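Local structure of SsfX3 (Streptomyces sp. SF2575, 3SKV) at residues A[127-132]-A[201-206]. The protein probably transfers a salicylyl group onto a tetracycline intermediate during antibiotic biosynthesis, using a GDSL/SGNH-type acyltransferase domain joined to a jelly-roll domain. The protein carries 1 engineered substitution. Residues are numbered along the deposited sequence; the frame is centred on the assembly and turned at random.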
ATOM      1  N   GLY A 127      -7.981 -16.917  -0.051  1.00 28.71           N
ATOM      2  CA  GLY A 127      -8.559 -15.631   0.340  1.00 28.80           C
ATOM      3  C   GLY A 127      -9.034 -15.498   1.773  1.00 33.94           C
ATOM      4  O   GLY A 127      -9.614 -14.474   2.140  1.00 33.06           O
ATOM      5  N   GLU A 128      -8.811 -16.523   2.597  1.00 32.49           N
ATOM      6  CA  GLU A 128      -9.242 -16.481   3.983  1.00 33.41           C
ATOM      7  C   GLU A 128      -8.050 -16.496   4.886  1.00 37.44           C
ATOM      8  O   GLU A 128      -7.116 -17.252   4.629  1.00 36.11           O
ATOM      9  CB  GLU A 128     -10.192 -17.638   4.281  1.00 35.90           C
ATOM     10  CG  GLU A 128     -11.603 -17.369   3.788  1.00 54.42           C
ATOM     11  CD  GLU A 128     -12.600 -18.455   4.142  1.00104.00           C
ATOM     12  OE1 GLU A 128     -12.978 -18.550   5.334  1.00108.11           O
ATOM     13  OE2 GLU A 128     -13.006 -19.210   3.228  1.00109.43           O
ATOM     14  N   LEU A 129      -8.059 -15.649   5.937  1.00 36.00           N
ATOM     15  CA  LEU A 129      -6.951 -15.564   6.896  1.00 35.29           C
ATOM     16  C   LEU A 129      -6.814 -16.863   7.685  1.00 39.05           C
ATOM     17  O   LEU A 129      -7.756 -17.274   8.349  1.00 40.66           O
ATOM     18  CB  LEU A 129      -7.087 -14.331   7.815  1.00 35.49           C
ATOM     19  CG  LEU A 129      -6.001 -14.116   8.883  1.00 39.22           C
ATOM     20  CD1 LEU A 129      -4.617 -13.932   8.268  1.00 36.68           C
ATOM     21  CD2 LEU A 129      -6.322 -12.904   9.730  1.00 45.27           C
ATOM     22  N   ALA A 130      -5.656 -17.518   7.568  1.00 34.97           N
ATOM     23  CA  ALA A 130      -5.354 -18.802   8.218  1.00 34.11           C
ATOM     24  C   ALA A 130      -4.454 -18.627   9.417  1.00 39.73           C
ATOM     25  O   ALA A 130      -4.603 -19.353  10.398  1.00 42.09           O
ATOM     26  CB  ALA A 130      -4.706 -19.760   7.225  1.00 33.42           C
ATOM     27  N   ARG A 131      -3.491 -17.694   9.338  1.00 35.78           N
ATOM     28  CA  ARG A 131      -2.531 -17.455  10.425  1.00 35.60           C
ATOM     29  C   ARG A 131      -1.952 -16.070  10.394  1.00 39.31           C
ATOM     30  O   ARG A 131      -1.490 -15.609   9.348  1.00 39.37           O
ATOM     31  CB  ARG A 131      -1.362 -18.482  10.353  1.00 33.68           C
ATOM     32  CG  ARG A 131      -0.518 -18.662  11.637  1.00 35.66           C
ATOM     33  CD  ARG A 131      -1.170 -19.590  12.648  1.00 38.16           C
ATOM     34  NE  ARG A 131      -1.920 -20.655  11.972  1.00 47.85           N
ATOM     35  CZ  ARG A 131      -1.431 -21.865  11.713  1.00 56.76           C
ATOM     36  NH1 ARG A 131      -0.214 -22.199  12.126  1.00 37.98           N
ATOM     37  NH2 ARG A 131      -2.166 -22.758  11.068  1.00 43.35           N
ATOM     38  N   THR A 132      -1.926 -15.427  11.560  1.00 36.77           N
ATOM     39  CA  THR A 132      -1.231 -14.162  11.762  1.00 35.71           C
ATOM     40  C   THR A 132       0.011 -14.614  12.527  1.00 39.86           C
ATOM     41  O   THR A 132      -0.117 -15.314  13.519  1.00 40.23           O
ATOM     42  CB  THR A 132      -2.116 -13.111  12.442  1.00 40.22           C
ATOM     43  OG1 THR A 132      -3.286 -12.899  11.652  1.00 39.35           O
ATOM     44  CG2 THR A 132      -1.423 -11.768  12.575  1.00 40.60           C
ATOM     45  N   ALA A 201      -4.134  -1.060  11.818  1.00 29.23           N
ATOM     46  CA  ALA A 201      -4.759  -2.224  11.196  1.00 29.48           C
ATOM     47  C   ALA A 201      -4.495  -3.464  12.078  1.00 34.05           C
ATOM     48  O   ALA A 201      -3.456  -3.556  12.760  1.00 32.01           O
ATOM     49  CB  ALA A 201      -4.231  -2.427   9.781  1.00 29.08           C
ATOM     50  N   ALA A 202      -5.478  -4.376  12.115  1.00 31.23           N
ATOM     51  CA  ALA A 202      -5.391  -5.606  12.903  1.00 30.18           C
ATOM     52  C   ALA A 202      -4.167  -6.439  12.487  1.00 33.45           C
ATOM     53  O   ALA A 202      -3.444  -6.953  13.346  1.00 37.06           O
ATOM     54  CB  ALA A 202      -6.675  -6.405  12.749  1.00 30.03           C
ATOM     55  N   SER A 203      -3.902  -6.512  11.180  1.00 26.40           N
ATOM     56  CA  SER A 203      -2.783  -7.265  10.603  1.00 25.54           C
ATOM     57  C   SER A 203      -2.575  -6.814   9.137  1.00 26.02           C
ATOM     58  O   SER A 203      -3.443  -6.093   8.631  1.00 24.70           O
ATOM     59  CB  SER A 203      -3.067  -8.768  10.707  1.00 29.37           C
ATOM     60  OG  SER A 203      -4.249  -9.167  10.032  1.00 35.27           O
ATOM     61  N   PRO A 204      -1.480  -7.210   8.414  1.00 23.07           N
ATOM     62  CA  PRO A 204      -1.282  -6.687   7.023  1.00 21.75           C
ATOM     63  C   PRO A 204      -2.395  -6.875   5.993  1.00 23.91           C
ATOM     64  O   PRO A 204      -2.521  -6.047   5.086  1.00 21.00           O
ATOM     65  CB  PRO A 204       0.031  -7.336   6.563  1.00 23.20           C
ATOM     66  CG  PRO A 204       0.724  -7.725   7.820  1.00 28.06           C
ATOM     67  CD  PRO A 204      -0.317  -8.023   8.844  1.00 23.65           C
ATOM     68  N   SER A 205      -3.169  -7.980   6.089  1.00 21.63           N
ATOM     69  CA  SER A 205      -4.252  -8.243   5.140  1.00 20.54           C
ATOM     70  C   SER A 205      -5.517  -7.496   5.582  1.00 24.87           C
ATOM     71  O   SER A 205      -6.543  -7.551   4.897  1.00 22.72           O
ATOM     72  CB  SER A 205      -4.509  -9.742   4.994  1.00 22.20           C
ATOM     73  OG  SER A 205      -5.018 -10.288   6.199  1.00 28.96           O
ATOM     74  N   ARG A 206      -5.415  -6.735   6.692  1.00 22.68           N
ATOM     75  CA  ARG A 206      -6.568  -6.025   7.219  1.00 22.60           C
ATOM     76  C   ARG A 206      -6.442  -4.507   7.250  1.00 27.57           C
ATOM     77  O   ARG A 206      -7.161  -3.849   8.010  1.00 27.63           O
ATOM     78  CB  ARG A 206      -7.059  -6.668   8.521  1.00 23.10           C
ATOM     79  CG  ARG A 206      -7.773  -8.018   8.283  1.00 31.75           C
ATOM     80  CD  ARG A 206      -8.237  -8.689   9.555  1.00 28.94           C
ATOM     81  NE  ARG A 206      -7.084  -9.285  10.239  1.00 57.38           N
ATOM     82  CZ  ARG A 206      -7.099  -9.765  11.482  1.00 71.68           C
ATOM     83  NH1 ARG A 206      -8.218  -9.733  12.202  1.00 62.17           N
ATOM     84  NH2 ARG A 206      -5.995 -10.273  12.018  1.00 46.82           N
TER
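Leu129 lays its CD2 methyl over one face of the Arg206 guanidinium group, where the jelly-roll domain, through strand 128-134, meets a loop of the GDSL/SGNH domain that runs between strand 187-192 and helix 208-216. The methyl sits 3.3 Å above the guanidinium plane, displaced toward its rim, and lies 3.5 Å from Arg206 NH2. Leu129 reaches this place with CG anti to its own backbone N (chi1 179°), and the two side chains meet at about a right angle. On the opposite face Ala202 CB stands over the centre of the group, so the flat cation is held between two aliphatic groups, one from each domain.

Within the loop, Ser203 OG restrains the turn of the guanidinium group. Arg206 grips this oxygen side-on, with NE 2.8 Å and NH2 2.9 Å from Ser203 OG, its chain bent at chi3 (-76°). A leucine here, lacking both donors and the flat group, would probably leave Ser203 OG with less to fix its direction and the Leu129 methyl without the flat surface it rests on.

Asp122, on the neighbouring strand 120-125, ties the polar side chains together across the interface: OD1 hydrogen-bonds to Thr132 OG1, while OD2 bonds to both Ser203 OG and Ser205 OG. The carboxylate thus links strand and loop although no direct hydrogen bond joins 127-132 to 201-206, and its charge may help polarise the serine hydroxyl that Arg206 holds. Upstream of Thr132, Ala130 and Arg131 both pair with Val123, forming a classic beta bulge. Thr132 adds a methyl contact, CG2 lying 3.9 Å from Ser203 CB.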